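Local coordinates for putative exported protein (Bacteroides fragilis, PDB 4RAA), which is of unknown function but folds as a six-bladed beta-propeller of the YWTD type and is probably exported from the cell, at residues 95-103 and 112-120; 32-43 and 55-66. All coordinates share one frame; numbering follows the deposited sequence.

Both contacts reach the same propeller sheet, which contains strands 52-57, 62-67, 100-105 and 110-115, and their centres lie about 18 Å apart. Interaction 2 comes first along the chain. In it the loop 32-43 packs on the hairpin of strands 52-57 and 62-67. Interaction 1 follows as the hairpin of strands 100-105 and 110-115. The two meet directly through apolar side chains. Phe119 CZ of interaction 1 lies 3.8 Å from Val65 CG1 of interaction 2, and Ala103 CB lies 4.3 Å from Leu63 CD2. Ile76 of strand 72-79 is touched by Ile101, Tyr114 and Phe119 and also by Val65. With the function unknown, neither contact can be tied to an active site.

Interaction 1: 95-103 and 112-120; sequences DNNKNYIAA and LYYNATDFS
Ile101 and Tyr114 form a hydrogen-bonded pair in the antiparallel beta hairpin of strands 100-105 and 110-115, part of the propeller. Ile101 N donates to Tyr114 O at 2.8 Å, and Tyr114 N returns the bond to Ile101 O. Ala103 and Leu112 pair in the same way. Ala116 N, just past the strand, donates to Asn99 O at 2.9 Å, from above the carbonyl plane.

The side chains of the non-hydrogen-bonded pair Ala102 and Tyr113 share one face with the ring of Tyr100. Tyr100 and Tyr113 point the same way and make an edge-to-face pair. Their ring planes stand at 66°. The CD2 edge of Tyr113 meets one face of Tyr100 toward its rim, and Asp95 CB lies over the opposite face, also toward the rim. A chi1 of 69°, with CG between the backbone N and the carbonyl carbon, sets the Tyr100 ring beside Tyr113 with Asp95 on its other face. The CE2 atom of Tyr113 also lies 3.7 Å from Ala102 CB. Tyr123 of the next strand stacks on Tyr113.

The other face of the hairpin carries Ile101, Ala103, Leu112 and Tyr114. Ile101 CD1 reaches the edge of the Phe119 ring, 4.0 Å from its CE1. Tyr114 OH bonds to Gly84 O.

Side-chain oxygens shape both loops. Asn115 OD1 accepts from Thr117 N, an Asx turn, and from Asp118 N, which makes the Asx motif. Asp95 OD1 accepts two backbone bonds: Asn99 N comes in on its syn lone pair at 2.7 Å, and Tyr100 N arrives from above the carboxylate plane at 2.8 Å.

Interaction 2: 32-43 and 55-66; sequences LQTKDSCLVKNV and ILDSANSNLYVF
Leu32 comes across Phe66, nearly perpendicular to it, where the loop 32-43 lies over the hairpin formed by strands 52-57 and 62-67. The loop, which follows strand 25-31 and precedes strand 45-49, packs here against a propeller blade. Leu32 CD2 sits over one face of the Phe66 ring, 4.0 Å from its centroid and 22° off the ring normal, a CH-pi contact. The same methyl also touches Ile55 CD1. Gln33 O lies at the ring edge, in its plane. Cys38 SG approaches the ring obliquely, 5.2 Å from the centroid.

Val40 and Tyr64 run alongside each other, head to tail. Val40 CG2 comes within 3.7 Å of Tyr64 CE2. At the far end of the ring, Tyr64 OH donates to Leu39 O at 2.9 Å.

Asp57 points its carboxylate at the backbone of the loop, with CG anti to its own N (chi1 176°). Lys41 N meets OD2 at 3.1 Å in a nearly straight bond of 176°. Asn42 N meets OD1 at the same length, but bent. Both donors stand well above the carboxylate plane. The extended chain of Lys41 runs alongside Ala59, its CD 3.6 Å from Ala59 CB. Ser61 and Asn62 both face Asp57, a G1 beta bulge at the hairpin turn.

Asp57 is buried, and the N-H groups of Lys41 and Asn42 probably offset part of its charge. Weak bonds from Ala59 and Asn60 add to these. Asp57 and Tyr64 OH thus hold the loop backbone by hydrogen bonds, while the rings of Tyr64 and Phe66 also give apolar packing.

Interaction 1: 95-103 and 112-120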
loop_
_atom_site.group_PDB
_atom_site.type_symbol
_atom_site.label_atom_id
_atom_site.label_comp_id
_atom_site.label_asym_id
_atom_site.label_seq_id
_atom_site.Cartn_x
_atom_site.Cartn_y
_atom_site.Cartn_z
ATOM N N ASP A 95 9.959 9.736 -8.134
ATOM C CA ASP A 95 10.616 9.925 -6.839
ATOM C C ASP A 95 11.987 10.582 -7.051
ATOM O O ASP A 95 12.544 10.538 -8.157
ATOM C CB ASP A 95 10.670 8.642 -5.972
ATOM C CG ASP A 95 11.725 7.637 -6.412
ATOM O OD1 ASP A 95 11.652 7.182 -7.579
ATOM O OD2 ASP A 95 12.591 7.266 -5.569
ATOM N N ASN A 96 12.502 11.202 -5.992
ATOM C CA ASN A 96 13.786 11.916 -6.034
ATOM C C ASN A 96 14.962 11.044 -6.511
ATOM O O ASN A 96 15.828 11.537 -7.223
ATOM C CB ASN A 96 14.108 12.552 -4.666
ATOM C CG ASN A 96 13.066 13.583 -4.215
ATOM O OD1 ASN A 96 12.271 14.105 -5.011
ATOM N ND2 ASN A 96 13.068 13.874 -2.917
ATOM N N ASN A 97 14.965 9.760 -6.146
ATOM C CA ASN A 97 16.005 8.803 -6.579
ATOM C C ASN A 97 15.830 8.217 -7.984
ATOM O O ASN A 97 16.748 7.578 -8.478
ATOM C CB ASN A 97 16.097 7.629 -5.596
ATOM C CG ASN A 97 16.495 8.052 -4.202
ATOM O OD1 ASN A 97 17.167 9.064 -4.007
ATOM N ND2 ASN A 97 16.098 7.257 -3.218
ATOM N N LYS A 98 14.672 8.421 -8.611
ATOM C CA LYS A 98 14.349 7.876 -9.944
ATOM C C LYS A 98 14.319 6.341 -9.931
ATOM O O LYS A 98 15.025 5.690 -10.695
ATOM C CB LYS A 98 15.253 8.469 -11.047
ATOM C CG LYS A 98 15.155 9.986 -11.108
ATOM C CD LYS A 98 16.143 10.630 -12.060
ATOM C CE LYS A 98 16.081 12.147 -11.906
ATOM N NZ LYS A 98 17.026 12.864 -12.801
ATOM N N ASN A 99 13.533 5.801 -8.994
ATOM C CA ASN A 99 13.254 4.364 -8.855
ATOM C C ASN A 99 11.869 4.060 -9.431
ATOM O O ASN A 99 11.719 3.099 -10.190
ATOM C CB ASN A 99 13.206 3.923 -7.391
ATOM C CG ASN A 99 14.502 4.145 -6.654
ATOM O OD1 ASN A 99 14.511 4.760 -5.586
ATOM N ND2 ASN A 99 15.601 3.641 -7.207
ATOM N N TYR A 100 10.867 4.869 -9.044
ATOM C CA TYR A 100 9.485 4.664 -9.449
ATOM C C TYR A 100 8.745 5.874 -9.966
ATOM O O TYR A 100 9.105 7.006 -9.662
ATOM C CB TYR A 100 8.682 4.103 -8.270
ATOM C CG TYR A 100 8.429 5.036 -7.078
ATOM C CD1 TYR A 100 7.368 5.967 -7.094
ATOM C CD2 TYR A 100 9.211 4.952 -5.906
ATOM C CE1 TYR A 100 7.113 6.793 -6.004
ATOM C CE2 TYR A 100 8.960 5.783 -4.803
ATOM C CZ TYR A 100 7.902 6.698 -4.853
ATOM O OH TYR A 100 7.628 7.538 -3.788
ATOM N N ILE A 101 7.663 5.586 -10.703
ATOM C CA ILE A 101 6.703 6.571 -11.214
ATOM C C ILE A 101 5.365 6.188 -10.556
ATOM O O ILE A 101 4.861 5.087 -10.775
ATOM C CB ILE A 101 6.567 6.545 -12.754
ATOM C CG1 ILE A 101 7.889 6.933 -13.419
ATOM C CG2 ILE A 101 5.448 7.489 -13.209
ATOM C CD1 ILE A 101 7.980 6.499 -14.862
ATOM N N ALA A 102 4.805 7.104 -9.767
ATOM C CA ALA A 102 3.575 6.886 -9.006
ATOM C C ALA A 102 2.445 7.712 -9.597
ATOM O O ALA A 102 2.482 8.939 -9.500
ATOM C CB ALA A 102 3.796 7.272 -7.549
ATOM N N ALA A 103 1.461 7.045 -10.203
ATOM C CA ALA A 103 0.289 7.708 -10.782
ATOM C C ALA A 103 -0.914 7.568 -9.831
ATOM O O ALA A 103 -1.118 6.498 -9.231
ATOM C CB ALA A 103 -0.030 7.108 -12.133
ATOM N N LEU A 112 -0.782 3.965 -8.155
ATOM C CA LEU A 112 -0.106 2.858 -8.856
ATOM C C LEU A 112 1.352 3.224 -9.066
ATOM O O LEU A 112 1.645 4.308 -9.583
ATOM C CB LEU A 112 -0.786 2.521 -10.182
ATOM C CG LEU A 112 -2.291 2.224 -10.044
ATOM C CD1 LEU A 112 -3.135 3.467 -10.325
ATOM C CD2 LEU A 112 -2.718 1.101 -10.970
ATOM N N TYR A 113 2.246 2.319 -8.648
ATOM C CA TYR A 113 3.688 2.492 -8.746
ATOM C C TYR A 113 4.215 1.638 -9.893
ATOM O O TYR A 113 3.958 0.441 -9.943
ATOM C CB TYR A 113 4.374 2.098 -7.429
ATOM C CG TYR A 113 3.971 2.985 -6.267
ATOM C CD1 TYR A 113 2.739 2.811 -5.616
ATOM C CD2 TYR A 113 4.812 4.010 -5.821
ATOM C CE1 TYR A 113 2.367 3.639 -4.557
ATOM C CE2 TYR A 113 4.450 4.848 -4.770
ATOM C CZ TYR A 113 3.227 4.661 -4.138
ATOM O OH TYR A 113 2.854 5.475 -3.100
ATOM N N TYR A 114 4.915 2.287 -10.822
ATOM C CA TYR A 114 5.572 1.655 -11.959
ATOM C C TYR A 114 7.076 1.923 -11.860
ATOM O O TYR A 114 7.503 2.848 -11.165
ATOM C CB TYR A 114 5.025 2.219 -13.269
ATOM C CG TYR A 114 3.539 2.018 -13.465
ATOM C CD1 TYR A 114 3.038 0.862 -14.072
ATOM C CD2 TYR A 114 2.626 2.991 -13.060
ATOM C CE1 TYR A 114 1.665 0.680 -14.266
ATOM C CE2 TYR A 114 1.250 2.820 -13.250
ATOM C CZ TYR A 114 0.779 1.668 -13.851
ATOM O OH TYR A 114 -0.566 1.515 -14.019
ATOM N N ASN A 115 7.866 1.108 -12.559
ATOM C CA ASN A 115 9.341 1.227 -12.586
ATOM C C ASN A 115 9.732 2.449 -13.417
ATOM O O ASN A 115 9.237 2.612 -14.539
ATOM C CB ASN A 115 9.955 -0.037 -13.207
ATOM C CG ASN A 115 11.456 -0.133 -13.016
ATOM O OD1 ASN A 115 12.211 0.590 -13.649
ATOM N ND2 ASN A 115 11.893 -1.078 -12.189
ATOM N N ALA A 116 10.619 3.289 -12.881
ATOM C CA ALA A 116 11.077 4.495 -13.589
ATOM C C ALA A 116 11.966 4.190 -14.793
ATOM O O ALA A 116 12.022 4.996 -15.715
ATOM C CB ALA A 116 11.801 5.435 -12.639
ATOM N N THR A 117 12.643 3.036 -14.777
ATOM C CA THR A 117 13.549 2.596 -15.849
ATOM C C THR A 117 12.810 1.818 -16.955
ATOM O O THR A 117 12.780 2.286 -18.091
ATOM C CB THR A 117 14.719 1.743 -15.276
ATOM O OG1 THR A 117 15.307 2.430 -14.167
ATOM C CG2 THR A 117 15.800 1.443 -16.328
ATOM N N ASP A 118 12.217 0.659 -16.624
ATOM C CA ASP A 118 11.532 -0.219 -17.631
ATOM C C ASP A 118 10.003 -0.075 -17.797
ATOM O O ASP A 118 9.426 -0.726 -18.656
ATOM C CB ASP A 118 11.956 -1.707 -17.477
ATOM C CG ASP A 118 11.465 -2.370 -16.191
ATOM O OD1 ASP A 118 10.386 -2.025 -15.668
ATOM O OD2 ASP A 118 12.159 -3.294 -15.720
ATOM N N PHE A 119 9.366 0.744 -16.958
ATOM C CA PHE A 119 7.899 1.054 -17.006
ATOM C C PHE A 119 6.904 -0.064 -16.622
ATOM O O PHE A 119 5.682 0.129 -16.755
ATOM C CB PHE A 119 7.495 1.730 -18.337
ATOM C CG PHE A 119 8.407 2.859 -18.744
ATOM C CD1 PHE A 119 8.658 3.926 -17.868
ATOM C CD2 PHE A 119 9.011 2.875 -20.010
ATOM C CE1 PHE A 119 9.505 4.969 -18.236
ATOM C CE2 PHE A 119 9.856 3.921 -20.387
ATOM C CZ PHE A 119 10.101 4.971 -19.501
ATOM N N SER A 120 7.414 -1.193 -16.109
ATOM C CA SER A 120 6.574 -2.309 -15.676
ATOM C C SER A 120 5.940 -1.965 -14.324
ATOM O O SER A 120 6.440 -1.106 -13.590
ATOM C CB SER A 120 7.375 -3.613 -15.575
ATOM O OG SER A 120 8.434 -3.510 -14.628
#

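Interaction 2: 32-43 and 55-66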
loop_
_atom_site.group_PDB
_atom_site.type_symbol
_atom_site.label_atom_id
_atom_site.label_comp_id
_atom_site.label_asym_id
_atom_site.label_seq_id
_atom_site.Cartn_x
_atom_site.Cartn_y
_atom_site.Cartn_z
ATOM N N LEU A 32 4.592 15.246 -32.190
ATOM C CA LEU A 32 4.434 13.946 -31.528
ATOM C C LEU A 32 4.046 12.897 -32.574
ATOM O O LEU A 32 3.190 13.148 -33.429
ATOM C CB LEU A 32 3.365 13.991 -30.438
ATOM C CG LEU A 32 3.685 14.820 -29.193
ATOM C CD1 LEU A 32 2.444 14.970 -28.328
ATOM C CD2 LEU A 32 4.813 14.196 -28.394
ATOM N N GLN A 33 4.680 11.727 -32.494
ATOM C CA GLN A 33 4.419 10.605 -33.417
ATOM C C GLN A 33 2.985 10.109 -33.206
ATOM O O GLN A 33 2.504 10.069 -32.069
ATOM C CB GLN A 33 5.423 9.471 -33.159
ATOM C CG GLN A 33 5.399 8.315 -34.153
ATOM C CD GLN A 33 6.300 7.149 -33.752
ATOM O OE1 GLN A 33 6.864 7.108 -32.657
ATOM N NE2 GLN A 33 6.417 6.175 -34.643
ATOM N N THR A 34 2.317 9.732 -34.293
ATOM C CA THR A 34 0.922 9.294 -34.234
ATOM C C THR A 34 0.710 7.851 -34.711
ATOM O O THR A 34 0.581 7.593 -35.906
ATOM C CB THR A 34 0.024 10.265 -35.022
ATOM O OG1 THR A 34 0.310 11.614 -34.617
ATOM C CG2 THR A 34 -1.474 9.927 -34.799
ATOM N N LYS A 35 0.701 6.923 -33.754
ATOM C CA LYS A 35 0.403 5.510 -33.982
ATOM C C LYS A 35 -0.896 5.179 -33.246
ATOM O O LYS A 35 -1.305 5.916 -32.330
ATOM C CB LYS A 35 1.528 4.609 -33.454
ATOM C CG LYS A 35 2.826 4.676 -34.244
ATOM C CD LYS A 35 3.782 3.536 -33.909
ATOM C CE LYS A 35 4.303 3.608 -32.484
ATOM N NZ LYS A 35 5.276 2.520 -32.178
ATOM N N ASP A 36 -1.530 4.069 -33.647
ATOM C CA ASP A 36 -2.744 3.554 -32.980
ATOM C C ASP A 36 -2.524 3.268 -31.480
ATOM O O ASP A 36 -3.445 3.442 -30.678
ATOM C CB ASP A 36 -3.266 2.291 -33.686
ATOM C CG ASP A 36 -3.885 2.583 -35.070
ATOM O OD1 ASP A 36 -3.622 3.648 -35.669
ATOM O OD2 ASP A 36 -4.644 1.724 -35.561
ATOM N N SER A 37 -1.305 2.854 -31.118
ATOM C CA SER A 37 -0.941 2.596 -29.722
ATOM C C SER A 37 -0.720 3.863 -28.869
ATOM O O SER A 37 -0.672 3.746 -27.648
ATOM C CB SER A 37 0.295 1.678 -29.629
ATOM O OG SER A 37 1.412 2.205 -30.323
ATOM N N CYS A 38 -0.608 5.050 -29.485
ATOM C CA CYS A 38 -0.329 6.291 -28.744
ATOM C C CYS A 38 -1.122 7.512 -29.207
ATOM O O CYS A 38 -0.568 8.605 -29.379
ATOM C CB CYS A 38 1.178 6.575 -28.791
ATOM S SG CYS A 38 1.808 7.061 -30.414
ATOM N N LEU A 39 -2.429 7.334 -29.379
ATOM C CA LEU A 39 -3.324 8.451 -29.746
ATOM C C LEU A 39 -3.516 9.330 -28.499
ATOM O O LEU A 39 -3.737 8.807 -27.412
ATOM C CB LEU A 39 -4.660 7.939 -30.285
ATOM C CG LEU A 39 -4.574 7.239 -31.651
ATOM C CD1 LEU A 39 -5.795 6.375 -31.922
ATOM C CD2 LEU A 39 -4.376 8.232 -32.792
ATOM N N VAL A 40 -3.405 10.646 -28.668
ATOM C CA VAL A 40 -3.498 11.614 -27.579
ATOM C C VAL A 40 -4.584 12.644 -27.873
ATOM O O VAL A 40 -4.536 13.279 -28.913
ATOM C CB VAL A 40 -2.148 12.368 -27.401
ATOM C CG1 VAL A 40 -2.244 13.436 -26.305
ATOM C CG2 VAL A 40 -1.017 11.393 -27.086
ATOM N N LYS A 41 -5.530 12.820 -26.942
ATOM C CA LYS A 41 -6.599 13.842 -27.032
ATOM C C LYS A 41 -6.168 15.150 -26.373
ATOM O O LYS A 41 -6.372 16.223 -26.919
ATOM C CB LYS A 41 -7.901 13.341 -26.367
ATOM C CG LYS A 41 -8.978 14.409 -26.156
ATOM C CD LYS A 41 -10.318 13.821 -25.749
ATOM C CE LYS A 41 -11.291 14.935 -25.383
ATOM N NZ LYS A 41 -12.685 14.436 -25.227
ATOM N N ASN A 42 -5.594 15.036 -25.183
ATOM C CA ASN A 42 -5.203 16.163 -24.348
ATOM C C ASN A 42 -3.795 15.925 -23.791
ATOM O O ASN A 42 -3.437 14.782 -23.533
ATOM C CB ASN A 42 -6.272 16.226 -23.242
ATOM C CG ASN A 42 -6.021 17.295 -22.201
ATOM O OD1 ASN A 42 -5.309 17.065 -21.221
ATOM N ND2 ASN A 42 -6.683 18.444 -22.361
ATOM N N VAL A 43 -2.985 16.975 -23.663
ATOM C CA VAL A 43 -1.655 16.862 -23.018
ATOM C C VAL A 43 -1.843 17.613 -21.707
ATOM O O VAL A 43 -1.529 18.806 -21.602
ATOM C CB VAL A 43 -0.475 17.393 -23.875
ATOM C CG1 VAL A 43 0.852 17.309 -23.118
ATOM C CG2 VAL A 43 -0.366 16.594 -25.165
ATOM N N ILE A 55 4.036 11.999 -20.590
ATOM C CA ILE A 55 2.824 12.768 -20.927
ATOM C C ILE A 55 1.588 12.038 -20.424
ATOM O O ILE A 55 1.418 10.858 -20.724
ATOM C CB ILE A 55 2.698 12.992 -22.458
ATOM C CG1 ILE A 55 3.806 13.946 -22.930
ATOM C CG2 ILE A 55 1.316 13.549 -22.844
ATOM C CD1 ILE A 55 3.910 14.129 -24.429
ATOM N N LEU A 56 0.729 12.764 -19.700
ATOM C CA LEU A 56 -0.559 12.265 -19.217
ATOM C C LEU A 56 -1.686 12.880 -20.042
ATOM O O LEU A 56 -1.769 14.098 -20.158
ATOM C CB LEU A 56 -0.765 12.628 -17.755
ATOM C CG LEU A 56 -2.120 12.349 -17.094
ATOM C CD1 LEU A 56 -2.547 10.900 -17.257
ATOM C CD2 LEU A 56 -2.024 12.725 -15.625
ATOM N N ASP A 57 -2.536 12.029 -20.606
ATOM C CA ASP A 57 -3.706 12.435 -21.373
ATOM C C ASP A 57 -4.866 12.335 -20.390
ATOM O O ASP A 57 -5.580 11.340 -20.377
ATOM C CB ASP A 57 -3.871 11.514 -22.600
ATOM C CG ASP A 57 -5.135 11.790 -23.414
ATOM O OD1 ASP A 57 -5.886 12.732 -23.097
ATOM O OD2 ASP A 57 -5.374 11.047 -24.394
ATOM N N SER A 58 -5.059 13.381 -19.583
ATOM C CA SER A 58 -6.130 13.404 -18.551
ATOM C C SER A 58 -7.581 13.390 -19.088
ATOM O O SER A 58 -8.523 13.234 -18.303
ATOM C CB SER A 58 -5.912 14.554 -17.551
ATOM O OG SER A 58 -5.671 15.776 -18.218
ATOM N N ALA A 59 -7.752 13.561 -20.400
ATOM C CA ALA A 59 -9.050 13.438 -21.049
ATOM C C ALA A 59 -9.429 11.951 -21.175
ATOM O O ALA A 59 -10.532 11.573 -20.785
ATOM C CB ALA A 59 -9.022 14.107 -22.410
ATOM N N ASN A 60 -8.520 11.133 -21.725
ATOM C CA ASN A 60 -8.694 9.663 -21.859
ATOM C C ASN A 60 -8.019 8.826 -20.747
ATOM O O ASN A 60 -8.188 7.608 -20.715
ATOM C CB ASN A 60 -8.166 9.181 -23.219
ATOM C CG ASN A 60 -8.933 9.755 -24.404
ATOM O OD1 ASN A 60 -10.119 10.081 -24.309
ATOM N ND2 ASN A 60 -8.260 9.846 -25.545
ATOM N N SER A 61 -7.262 9.478 -19.861
ATOM C CA SER A 61 -6.541 8.858 -18.739
ATOM C C SER A 61 -5.506 7.791 -19.112
ATOM O O SER A 61 -5.467 6.736 -18.495
ATOM C CB SER A 61 -7.515 8.307 -17.691
ATOM O OG SER A 61 -6.802 7.805 -16.564
ATOM N N ASN A 62 -4.679 8.092 -20.109
ATOM C CA ASN A 62 -3.573 7.231 -20.555
ATOM C C ASN A 62 -2.269 7.938 -20.205
ATOM O O ASN A 62 -2.153 9.141 -20.429
ATOM C CB ASN A 62 -3.635 7.022 -22.070
ATOM C CG ASN A 62 -4.879 6.274 -22.509
ATOM O OD1 ASN A 62 -5.170 5.194 -22.004
ATOM N ND2 ASN A 62 -5.607 6.828 -23.466
ATOM N N LEU A 63 -1.302 7.206 -19.654
ATOM C CA LEU A 63 0.008 7.760 -19.312
ATOM C C LEU A 63 0.974 7.228 -20.357
ATOM O O LEU A 63 1.157 6.018 -20.444
ATOM C CB LEU A 63 0.421 7.332 -17.898
ATOM C CG LEU A 63 1.752 7.829 -17.334
ATOM C CD1 LEU A 63 1.803 9.346 -17.308
ATOM C CD2 LEU A 63 1.986 7.284 -15.927
ATOM N N TYR A 64 1.575 8.123 -21.147
ATOM C CA TYR A 64 2.504 7.754 -22.226
ATOM C C TYR A 64 3.936 8.209 -22.011
ATOM O O TYR A 64 4.185 9.149 -21.248
ATOM C CB TYR A 64 2.058 8.392 -23.531
ATOM C CG TYR A 64 0.745 7.920 -24.061
ATOM C CD1 TYR A 64 0.548 6.581 -24.385
ATOM C CD2 TYR A 64 -0.278 8.825 -24.342
ATOM C CE1 TYR A 64 -0.660 6.140 -24.916
ATOM C CE2 TYR A 64 -1.485 8.396 -24.893
ATOM C CZ TYR A 64 -1.671 7.057 -25.169
ATOM O OH TYR A 64 -2.864 6.644 -25.702
ATOM N N VAL A 65 4.864 7.535 -22.700
ATOM C CA VAL A 65 6.280 7.917 -22.723
ATOM C C VAL A 65 6.650 8.189 -24.179
ATOM O O VAL A 65 6.471 7.333 -25.054
ATOM C CB VAL A 65 7.225 6.855 -22.134
ATOM C CG1 VAL A 65 8.670 7.357 -22.137
ATOM C CG2 VAL A 65 6.802 6.507 -20.709
ATOM N N PHE A 66 7.112 9.412 -24.416
ATOM C CA PHE A 66 7.613 9.859 -25.694
ATOM C C PHE A 66 9.084 10.226 -25.526
ATOM O O PHE A 66 9.578 10.427 -24.411
ATOM C CB PHE A 66 6.827 11.062 -26.201
ATOM C CG PHE A 66 5.480 10.718 -26.756
ATOM C CD1 PHE A 66 4.375 10.599 -25.920
ATOM C CD2 PHE A 66 5.305 10.536 -28.131
ATOM C CE1 PHE A 66 3.118 10.304 -26.441
ATOM C CE2 PHE A 66 4.049 10.243 -28.661
ATOM C CZ PHE A 66 2.953 10.123 -27.813
#